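Local coordinates for protein nicastrin (Dictyostelium purpureum, PDB 4R12) that probably serves as an essential, putatively substrate-recruiting subunit of the gamma-secretase complex, the protease that cleaves Notch receptors and the amyloid precursor protein inside the membrane, at residues A[20-25]-A[479-484]; A[464-469]-A[502-507]; A[468-471]-A[476-479]; A[486-491]-A[495-500]. All coordinates share one frame; numbering follows the deposited sequence.

Contact 1 of 4, residues A[20-25]-A[479-484]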
# COMPACT_ATOMS: atom_id res chain seq x y z
N SER A 20 10.60 -6.48 -18.34
CA SER A 20 10.45 -6.38 -16.90
C SER A 20 11.27 -5.21 -16.40
O SER A 20 12.31 -5.40 -15.80
CB SER A 20 10.86 -7.65 -16.21
OG SER A 20 10.29 -8.76 -16.85
N SER A 21 10.78 -4.01 -16.69
CA SER A 21 11.37 -2.77 -16.19
C SER A 21 10.37 -1.98 -15.34
O SER A 21 9.15 -2.01 -15.59
CB SER A 21 11.87 -1.90 -17.35
OG SER A 21 10.79 -1.22 -17.96
N TYR A 22 10.89 -1.27 -14.34
CA TYR A 22 10.06 -0.63 -13.34
C TYR A 22 10.45 0.84 -13.20
O TYR A 22 11.44 1.17 -12.56
CB TYR A 22 10.20 -1.35 -12.00
CG TYR A 22 10.14 -2.87 -12.11
CD1 TYR A 22 8.94 -3.53 -12.32
CD2 TYR A 22 11.30 -3.64 -11.99
CE1 TYR A 22 8.89 -4.92 -12.44
CE2 TYR A 22 11.25 -5.03 -12.10
CZ TYR A 22 10.04 -5.66 -12.32
OH TYR A 22 9.99 -7.04 -12.41
N PRO A 23 9.66 1.72 -13.82
CA PRO A 23 10.03 3.14 -13.91
C PRO A 23 9.77 3.92 -12.62
O PRO A 23 8.86 3.61 -11.84
CB PRO A 23 9.14 3.66 -15.04
CG PRO A 23 7.91 2.79 -14.95
CD PRO A 23 8.38 1.43 -14.49
N CYS A 24 10.60 4.94 -12.42
CA CYS A 24 10.29 6.03 -11.52
C CYS A 24 9.33 6.98 -12.24
O CYS A 24 9.60 7.40 -13.36
CB CYS A 24 11.58 6.76 -11.12
SG CYS A 24 11.32 8.29 -10.21
N THR A 25 8.20 7.31 -11.62
CA THR A 25 7.20 8.14 -12.29
C THR A 25 7.09 9.49 -11.60
O THR A 25 7.67 9.67 -10.53
CB THR A 25 5.83 7.45 -12.30
OG1 THR A 25 5.39 7.28 -10.95
CG2 THR A 25 5.91 6.08 -12.99
N ASN A 479 1.90 -7.69 -13.88
CA ASN A 479 3.09 -7.70 -13.05
C ASN A 479 2.90 -8.71 -11.91
O ASN A 479 1.99 -8.57 -11.09
CB ASN A 479 3.36 -6.27 -12.52
CG ASN A 479 4.57 -6.20 -11.58
OD1 ASN A 479 5.34 -7.15 -11.47
ND2 ASN A 479 4.74 -5.05 -10.91
N GLU A 480 3.74 -9.74 -11.86
CA GLU A 480 3.58 -10.77 -10.84
C GLU A 480 4.27 -10.38 -9.55
O GLU A 480 4.13 -11.06 -8.54
CB GLU A 480 4.13 -12.12 -11.33
CG GLU A 480 3.41 -12.63 -12.58
CD GLU A 480 3.83 -14.04 -12.96
OE1 GLU A 480 5.01 -14.41 -12.73
OE2 GLU A 480 2.98 -14.79 -13.48
N VAL A 481 5.02 -9.28 -9.55
CA VAL A 481 5.51 -8.76 -8.27
C VAL A 481 4.34 -8.13 -7.56
O VAL A 481 3.70 -7.24 -8.11
CB VAL A 481 6.63 -7.70 -8.44
CG1 VAL A 481 7.05 -7.15 -7.06
CG2 VAL A 481 7.82 -8.30 -9.17
N PRO A 482 4.03 -8.59 -6.33
CA PRO A 482 2.94 -7.91 -5.62
C PRO A 482 3.29 -6.44 -5.44
O PRO A 482 4.40 -6.15 -5.00
CB PRO A 482 2.88 -8.62 -4.26
CG PRO A 482 3.73 -9.87 -4.41
CD PRO A 482 4.72 -9.59 -5.50
N ASN A 483 2.39 -5.53 -5.80
CA ASN A 483 2.64 -4.12 -5.56
C ASN A 483 1.36 -3.41 -5.17
O ASN A 483 0.36 -3.49 -5.88
CB ASN A 483 3.30 -3.45 -6.78
CG ASN A 483 2.46 -3.55 -8.05
OD1 ASN A 483 1.96 -2.54 -8.56
ND2 ASN A 483 2.34 -4.76 -8.60
N PHE A 484 1.37 -2.74 -4.02
CA PHE A 484 0.14 -2.21 -3.43
C PHE A 484 0.10 -0.68 -3.39
O PHE A 484 -0.70 -0.09 -2.66
CB PHE A 484 -0.03 -2.79 -2.01
CG PHE A 484 -0.19 -4.29 -2.00
CD1 PHE A 484 -1.44 -4.86 -2.21
CD2 PHE A 484 0.90 -5.13 -1.83
CE1 PHE A 484 -1.60 -6.25 -2.23
CE2 PHE A 484 0.75 -6.52 -1.85
CZ PHE A 484 -0.52 -7.07 -2.05
O HOH W 1 7.47 -7.90 -13.01

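Contact 2 of 4, residues A[464-469]-A[502-507]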
# COMPACT_ATOMS: atom_id res chain seq x y z
N SER A 464 5.65 -12.19 -2.34
CA SER A 464 6.62 -12.67 -3.34
C SER A 464 6.12 -12.67 -4.78
O SER A 464 6.79 -12.16 -5.68
CB SER A 464 7.07 -14.11 -3.01
OG SER A 464 8.05 -14.12 -1.99
N SER A 465 4.97 -13.31 -5.02
CA SER A 465 4.51 -13.55 -6.39
C SER A 465 2.99 -13.70 -6.40
O SER A 465 2.46 -14.67 -5.87
CB SER A 465 5.17 -14.80 -6.99
OG SER A 465 4.80 -14.97 -8.34
N ILE A 466 2.31 -12.72 -6.98
CA ILE A 466 0.87 -12.58 -6.77
C ILE A 466 0.06 -13.41 -7.79
O ILE A 466 -0.74 -12.90 -8.57
CB ILE A 466 0.49 -11.07 -6.78
CG1 ILE A 466 -0.96 -10.87 -6.32
CG2 ILE A 466 0.82 -10.40 -8.13
CD1 ILE A 466 -1.25 -9.47 -5.81
N THR A 467 0.25 -14.72 -7.74
CA THR A 467 -0.38 -15.63 -8.69
C THR A 467 -1.55 -16.43 -8.09
O THR A 467 -2.15 -17.27 -8.77
CB THR A 467 0.68 -16.59 -9.25
OG1 THR A 467 1.32 -17.27 -8.16
CG2 THR A 467 1.74 -15.80 -10.05
N CYS A 468 -1.88 -16.16 -6.83
CA CYS A 468 -2.89 -16.96 -6.12
C CYS A 468 -4.32 -16.51 -6.43
O CYS A 468 -4.55 -15.36 -6.79
CB CYS A 468 -2.67 -16.89 -4.61
SG CYS A 468 -3.05 -15.26 -3.86
N PHE A 469 -5.26 -17.44 -6.29
CA PHE A 469 -6.69 -17.18 -6.38
C PHE A 469 -7.12 -16.48 -7.66
O PHE A 469 -8.10 -15.74 -7.67
CB PHE A 469 -7.16 -16.36 -5.18
CG PHE A 469 -6.99 -17.07 -3.89
CD1 PHE A 469 -7.59 -18.31 -3.69
CD2 PHE A 469 -6.21 -16.54 -2.88
CE1 PHE A 469 -7.42 -19.00 -2.50
CE2 PHE A 469 -6.04 -17.21 -1.69
CZ PHE A 469 -6.65 -18.45 -1.50
N THR A 502 -6.11 -4.42 -5.68
CA THR A 502 -7.35 -4.02 -5.03
C THR A 502 -8.53 -4.92 -5.42
O THR A 502 -9.29 -5.35 -4.56
CB THR A 502 -7.72 -2.55 -5.36
OG1 THR A 502 -6.74 -1.69 -4.78
CG2 THR A 502 -9.07 -2.18 -4.77
N LYS A 503 -8.66 -5.21 -6.71
CA LYS A 503 -9.73 -6.11 -7.16
C LYS A 503 -9.60 -7.50 -6.52
O LYS A 503 -10.60 -8.09 -6.10
CB LYS A 503 -9.71 -6.22 -8.67
CG LYS A 503 -9.98 -4.91 -9.38
CD LYS A 503 -9.94 -5.10 -10.90
CE LYS A 503 -10.66 -3.94 -11.59
NZ LYS A 503 -9.76 -3.13 -12.45
N LEU A 504 -8.37 -8.01 -6.45
CA LEU A 504 -8.14 -9.32 -5.81
C LEU A 504 -8.52 -9.31 -4.33
O LEU A 504 -9.24 -10.20 -3.86
CB LEU A 504 -6.68 -9.75 -5.97
CG LEU A 504 -6.27 -11.07 -5.29
CD1 LEU A 504 -7.21 -12.22 -5.70
CD2 LEU A 504 -4.84 -11.43 -5.62
N ILE A 505 -8.04 -8.31 -3.59
CA ILE A 505 -8.42 -8.21 -2.17
C ILE A 505 -9.95 -8.13 -2.04
O ILE A 505 -10.55 -8.82 -1.22
CB ILE A 505 -7.76 -6.99 -1.48
CG1 ILE A 505 -6.24 -7.19 -1.35
CG2 ILE A 505 -8.35 -6.76 -0.11
CD1 ILE A 505 -5.50 -5.93 -0.87
N HIS A 506 -10.58 -7.32 -2.88
CA HIS A 506 -12.04 -7.21 -2.86
C HIS A 506 -12.74 -8.56 -3.12
O HIS A 506 -13.59 -8.99 -2.35
CB HIS A 506 -12.50 -6.17 -3.90
CG HIS A 506 -13.98 -6.06 -4.05
ND1 HIS A 506 -14.59 -5.87 -5.27
CD2 HIS A 506 -14.98 -6.08 -3.13
CE1 HIS A 506 -15.90 -5.79 -5.09
NE2 HIS A 506 -16.16 -5.92 -3.81
N ARG A 507 -12.38 -9.22 -4.21
CA ARG A 507 -13.07 -10.46 -4.58
C ARG A 507 -12.78 -11.59 -3.59
O ARG A 507 -13.65 -12.42 -3.31
CB ARG A 507 -12.67 -10.88 -5.99
CG ARG A 507 -12.99 -9.89 -7.10
CD ARG A 507 -14.35 -10.10 -7.73
NE ARG A 507 -14.50 -11.42 -8.34
CZ ARG A 507 -15.65 -11.88 -8.82
NH1 ARG A 507 -16.74 -11.12 -8.75
NH2 ARG A 507 -15.73 -13.10 -9.36

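Contact 3 of 4, residues A[468-471]-A[476-479]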
# COMPACT_ATOMS: atom_id res chain seq x y z
N CYS A 468 -1.88 -16.16 -6.83
CA CYS A 468 -2.89 -16.96 -6.12
C CYS A 468 -4.32 -16.51 -6.43
O CYS A 468 -4.55 -15.36 -6.79
CB CYS A 468 -2.67 -16.89 -4.61
SG CYS A 468 -3.05 -15.26 -3.86
N PHE A 469 -5.26 -17.44 -6.29
CA PHE A 469 -6.69 -17.18 -6.38
C PHE A 469 -7.12 -16.48 -7.66
O PHE A 469 -8.10 -15.74 -7.67
CB PHE A 469 -7.16 -16.36 -5.18
CG PHE A 469 -6.99 -17.07 -3.89
CD1 PHE A 469 -7.59 -18.31 -3.69
CD2 PHE A 469 -6.21 -16.54 -2.88
CE1 PHE A 469 -7.42 -19.00 -2.50
CE2 PHE A 469 -6.04 -17.21 -1.69
CZ PHE A 469 -6.65 -18.45 -1.50
N ASN A 470 -6.42 -16.75 -8.74
CA ASN A 470 -6.78 -16.11 -9.99
C ASN A 470 -8.13 -16.64 -10.50
O ASN A 470 -8.77 -16.00 -11.32
CB ASN A 470 -5.69 -16.32 -11.04
CG ASN A 470 -5.90 -15.45 -12.26
OD1 ASN A 470 -6.24 -15.96 -13.33
ND2 ASN A 470 -5.71 -14.14 -12.11
N ILE A 471 -8.56 -17.79 -9.97
CA ILE A 471 -9.88 -18.34 -10.28
C ILE A 471 -11.00 -17.36 -9.90
O ILE A 471 -12.10 -17.42 -10.45
CB ILE A 471 -10.14 -19.69 -9.58
CG1 ILE A 471 -11.33 -20.42 -10.21
CG2 ILE A 471 -10.34 -19.51 -8.08
CD1 ILE A 471 -11.52 -21.85 -9.72
N TYR A 476 -5.51 -11.86 -15.78
CA TYR A 476 -4.24 -12.24 -15.16
C TYR A 476 -3.41 -10.98 -14.92
O TYR A 476 -3.41 -10.09 -15.77
CB TYR A 476 -3.48 -13.23 -16.04
CG TYR A 476 -2.51 -14.09 -15.27
CD1 TYR A 476 -1.20 -13.68 -15.04
CD2 TYR A 476 -2.91 -15.31 -14.73
CE1 TYR A 476 -0.31 -14.46 -14.31
CE2 TYR A 476 -2.04 -16.10 -14.01
CZ TYR A 476 -0.74 -15.67 -13.80
OH TYR A 476 0.13 -16.47 -13.08
N PRO A 477 -2.70 -10.88 -13.78
CA PRO A 477 -1.93 -9.64 -13.54
C PRO A 477 -0.75 -9.46 -14.51
O PRO A 477 -0.02 -10.41 -14.76
CB PRO A 477 -1.43 -9.81 -12.09
CG PRO A 477 -1.43 -11.28 -11.85
CD PRO A 477 -2.60 -11.82 -12.64
N LEU A 478 -0.56 -8.25 -15.02
CA LEU A 478 0.58 -7.95 -15.90
C LEU A 478 1.92 -8.05 -15.16
O LEU A 478 2.93 -8.46 -15.73
CB LEU A 478 0.42 -6.55 -16.50
CG LEU A 478 -0.84 -6.37 -17.36
CD1 LEU A 478 -1.03 -4.91 -17.79
CD2 LEU A 478 -0.81 -7.30 -18.57
N ASN A 479 1.90 -7.69 -13.88
CA ASN A 479 3.09 -7.70 -13.05
C ASN A 479 2.90 -8.71 -11.91
O ASN A 479 1.99 -8.57 -11.09
CB ASN A 479 3.36 -6.27 -12.52
CG ASN A 479 4.57 -6.20 -11.58
OD1 ASN A 479 5.34 -7.15 -11.47
ND2 ASN A 479 4.74 -5.05 -10.91

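Contact 4 of 4, residues A[486-491]-A[495-500]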
# COMPACT_ATOMS: atom_id res chain seq x y z
N SER A 486 -1.33 2.62 -4.35
CA SER A 486 -2.74 2.83 -4.68
C SER A 486 -2.98 3.21 -6.14
O SER A 486 -4.07 2.97 -6.67
CB SER A 486 -3.33 3.93 -3.78
OG SER A 486 -2.75 5.19 -4.09
N SER A 487 -1.98 3.81 -6.77
CA SER A 487 -2.13 4.38 -8.11
C SER A 487 -3.20 5.48 -8.08
O SER A 487 -3.39 6.14 -7.04
CB SER A 487 -2.46 3.28 -9.16
OG SER A 487 -2.50 3.80 -10.47
N VAL A 488 -3.88 5.70 -9.20
CA VAL A 488 -4.78 6.85 -9.31
C VAL A 488 -6.24 6.49 -9.12
O VAL A 488 -6.68 5.38 -9.44
CB VAL A 488 -4.60 7.57 -10.67
CG1 VAL A 488 -3.21 8.17 -10.74
CG2 VAL A 488 -4.85 6.63 -11.84
N PHE A 489 -7.00 7.44 -8.58
CA PHE A 489 -8.38 7.21 -8.23
C PHE A 489 -9.26 6.92 -9.43
O PHE A 489 -10.13 6.05 -9.38
CB PHE A 489 -8.95 8.40 -7.46
CG PHE A 489 -10.41 8.25 -7.15
CD1 PHE A 489 -10.83 7.47 -6.08
CD2 PHE A 489 -11.37 8.87 -7.94
CE1 PHE A 489 -12.18 7.32 -5.80
CE2 PHE A 489 -12.72 8.73 -7.66
CZ PHE A 489 -13.13 7.96 -6.60
N GLY A 490 -9.05 7.67 -10.51
CA GLY A 490 -9.91 7.59 -11.68
C GLY A 490 -9.96 8.93 -12.37
O GLY A 490 -9.32 9.88 -11.91
N THR A 491 -10.72 9.03 -13.46
CA THR A 491 -10.81 10.28 -14.21
C THR A 491 -11.94 11.18 -13.72
O THR A 491 -11.99 12.36 -14.05
CB THR A 491 -11.00 10.01 -15.70
OG1 THR A 491 -12.00 8.99 -15.87
CG2 THR A 491 -9.71 9.52 -16.32
N THR A 495 -16.00 7.45 -12.83
CA THR A 495 -15.13 6.59 -13.61
C THR A 495 -13.95 6.13 -12.77
O THR A 495 -12.81 6.51 -13.03
CB THR A 495 -14.61 7.29 -14.88
OG1 THR A 495 -13.94 8.51 -14.52
CG2 THR A 495 -15.75 7.61 -15.82
N THR A 496 -14.23 5.30 -11.76
CA THR A 496 -13.21 4.85 -10.82
C THR A 496 -12.32 3.78 -11.43
O THR A 496 -12.74 3.03 -12.31
CB THR A 496 -13.82 4.30 -9.52
OG1 THR A 496 -14.73 3.23 -9.83
CG2 THR A 496 -14.56 5.40 -8.75
N LEU A 497 -11.08 3.72 -10.94
CA LEU A 497 -10.09 2.77 -11.43
C LEU A 497 -9.50 2.00 -10.26
O LEU A 497 -9.33 2.56 -9.17
CB LEU A 497 -8.97 3.49 -12.18
CG LEU A 497 -9.34 4.30 -13.42
CD1 LEU A 497 -8.13 5.13 -13.87
CD2 LEU A 497 -9.82 3.38 -14.54
N SER A 498 -9.16 0.73 -10.49
CA SER A 498 -8.47 -0.05 -9.46
C SER A 498 -7.48 -1.04 -10.07
O SER A 498 -7.81 -1.76 -11.02
CB SER A 498 -9.48 -0.82 -8.59
OG SER A 498 -10.13 0.03 -7.67
N PRO A 499 -6.27 -1.10 -9.50
CA PRO A 499 -5.29 -2.10 -9.93
C PRO A 499 -5.71 -3.51 -9.52
O PRO A 499 -6.62 -3.69 -8.70
CB PRO A 499 -4.00 -1.69 -9.20
CG PRO A 499 -4.29 -0.31 -8.59
CD PRO A 499 -5.77 -0.25 -8.41
N TYR A 500 -5.01 -4.50 -10.07
CA TYR A 500 -5.29 -5.91 -9.83
C TYR A 500 -5.34 -6.22 -8.35
O TYR A 500 -6.23 -6.92 -7.89
CB TYR A 500 -4.22 -6.77 -10.51
CG TYR A 500 -4.46 -8.26 -10.36
CD1 TYR A 500 -5.30 -8.94 -11.24
CD2 TYR A 500 -3.83 -8.99 -9.35
CE1 TYR A 500 -5.52 -10.31 -11.11
CE2 TYR A 500 -4.04 -10.36 -9.22
CZ TYR A 500 -4.89 -11.01 -10.10
OH TYR A 500 -5.11 -12.38 -9.98
O HOH W 2 -6.97 3.00 -7.72
O HOH W 3 -10.80 4.12 -7.42

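Contact 1 of 4, residues A[20-25]-A[479-484]
An Asx turn headed by N479 faces Y22, a residue of strand 21-29 in the small lobe, and a water bridges them. In the turn, N479 OD1 accepts the backbone N-H of V481 at 2.9 Å. The donor stands above the carbonyl plane, 56° out of it. Asparagine suits this place because its short amide can return to the backbone two residues on. With CG anti to the backbone N (chi1 178°), the same amide reaches out to the tyrosine. Water 1 donates to N479 OD1 at 2.7 Å and lies 2.7 Å from Y22 OH, at the ring edge and in its plane. Direct contact is slight: V481 CG2 comes to 4.1 Å from Y22 OH, and N479 OD1 sits obliquely to the ring, 4.3 Å from Y22 CE1. A second amide braces the loop, N483 ND2 donating to V481 O at 2.9 Å nearly along the C=O axis. The other end of the N479 amide, ND2, bonds D229 O, and Y22 is held in its strand by backbone pairing with A145. The chemistry is thus mainly polar and water-mediated: OD1 is gripped by one backbone N-H and one water, so the tyrosine hydroxyl meets a loop held by its own amide bonds, across a small contact at the surface.

Contact 2 of 4, residues A[464-469]-A[502-507]
Apolar contact carries most of this meeting, in which L504 of helix 500-512 offers one methyl to I466 and the other to F469. L504 CD2 lies 4.0 Å from I466 CG1 and almost as near to I466 CD1, the two side chains running alongside each other in opposite senses. The isoleucine presents this branch because CG1 is anti to its backbone N (chi1 -170°), which directs the longer arm at the helix. L504 CD1 packs 4.2 Å from F469 CB, while the phenylalanine ring is directed past the leucine, toward L508 and I457. A forked side chain fits well here, since its two methyls can each meet a different residue of the loop, I466 and F469. The remaining contacts are methyl against backbone carbonyl: L504 CD2 is 4.1 Å from C468 O, and L504 CD1 equally far from F469 O. Cutting L504 back to an alanine removes both methyls and is likely to leave I466 CG1 and F469 CB without this partner, opening a gap between loop and helix. Covalent and polar bonds shape the loop itself. I466 is the centre of an inverse gamma turn, with a weak bond from T467 N to S465 O at 2.9 Å. C468 is tied by a disulfide to C461 of helix 452-463. That helix lies close by, its F462 touching L504 and its I457 touching F469, while on helix 500-512 I505 turns to I200 of strand 192-203.

Contact 3 of 4, residues A[468-471]-A[476-479]
N470 and Y476 both carry CG anti to the backbone N (chi1 -169° and -156°), and these extended torsions bring amide and ring together at about a right angle between the side chains. The asparagine lays its OD1 3.7 Å from Y476 CD2, oblique to the ring, with amide and ring planes 58° apart. The nitrogen end, N470 ND2, lies between the Y476 backbone and the P477 ring, 3.9 Å from Y476 CA and from P477 CD. It is anchored there by hydrogen bonds to T475 O and to Y500 OH, the second partner coming from helix 500-512. P477 follows the tyrosine closely, its CD standing 3.3 Å above one face of the Y476 ring, offset toward the rim. A leucine in place of N470 would probably leave T475 O and Y500 OH without this donor and let the turn shift against the helix. Asparagine is apt because one NH2 group can serve both acceptors, while CG and OD1 pack against Y476 CD2. The amide thereby pins the irregular loop that follows helix 452-463 to the first turn of helix 500-512, beside the C461-C468 disulfide.

Contact 4 of 4, residues A[486-491]-A[495-500]
G490 and T496 form an antiparallel non-hydrogen-bonded pair, their CA atoms 4.4 Å apart, between backbone bonds from L497 N to F489 O (3.0 Å) and from T491 N to T495 O (3.3 Å). Glycine suits the spot: a beta carbon would run into T495 O, and its backbone angles (149°/-179°) are poor for any other residue. F489 O has two donors, L497 N and water 3; water 3 also donates to L497 O, and water 2 lies within bonding distance of V488 O and L497 O, so water continues the link where direct pairing ends. G490 brings no side chain to the pair, so packing falls to T496 and the residues on either side in sequence. On one flank F489 CZ touches T496 CG2 at 3.6 Å, the methyl sitting obliquely to the ring, and both residues rest on N547 of strand 542-548. V488 CG2 and L497 CD1 lie side by side at 4.1 Å, and L497 also packs its CD1 against the bare G490 CA, at 3.7 Å. At the open end P499 CG reaches S486 O at 3.8 Å and the CB of S487. The hydroxyls of T491 and T495 approach so closely that their separation is doubtful. P499 then holds the N-cap position of helix 500-512, where a proline costs no backbone donor. The whole is a short, hairpin-like reversal with a single beta bridge, its first arm bonded through S487 and F489 to G196 and P194, and its second arm leading into the helix.

Overall arrangement
From the N terminus, strand 21-29 opens contact 1, which closes only some 450 residues later on the loop at 479-484 and so joins the small lobe to the region after helix 452-463. Contact 2 starts within that span, at 464-469, and ends beyond it on helix 500-512, so the two cross; a probable bond from I466 N to E480 O ties them. Contact 3 shares C468 and F469 with contact 2 and closes at 476-479, whose last residue, N479, begins the second segment of contact 1. Contact 4, nested inside the loop of contact 2, closes the short turn between 491 and 495 and leads into helix 500-512, whose Y500 and K503 reach contacts 3 and 4 respectively.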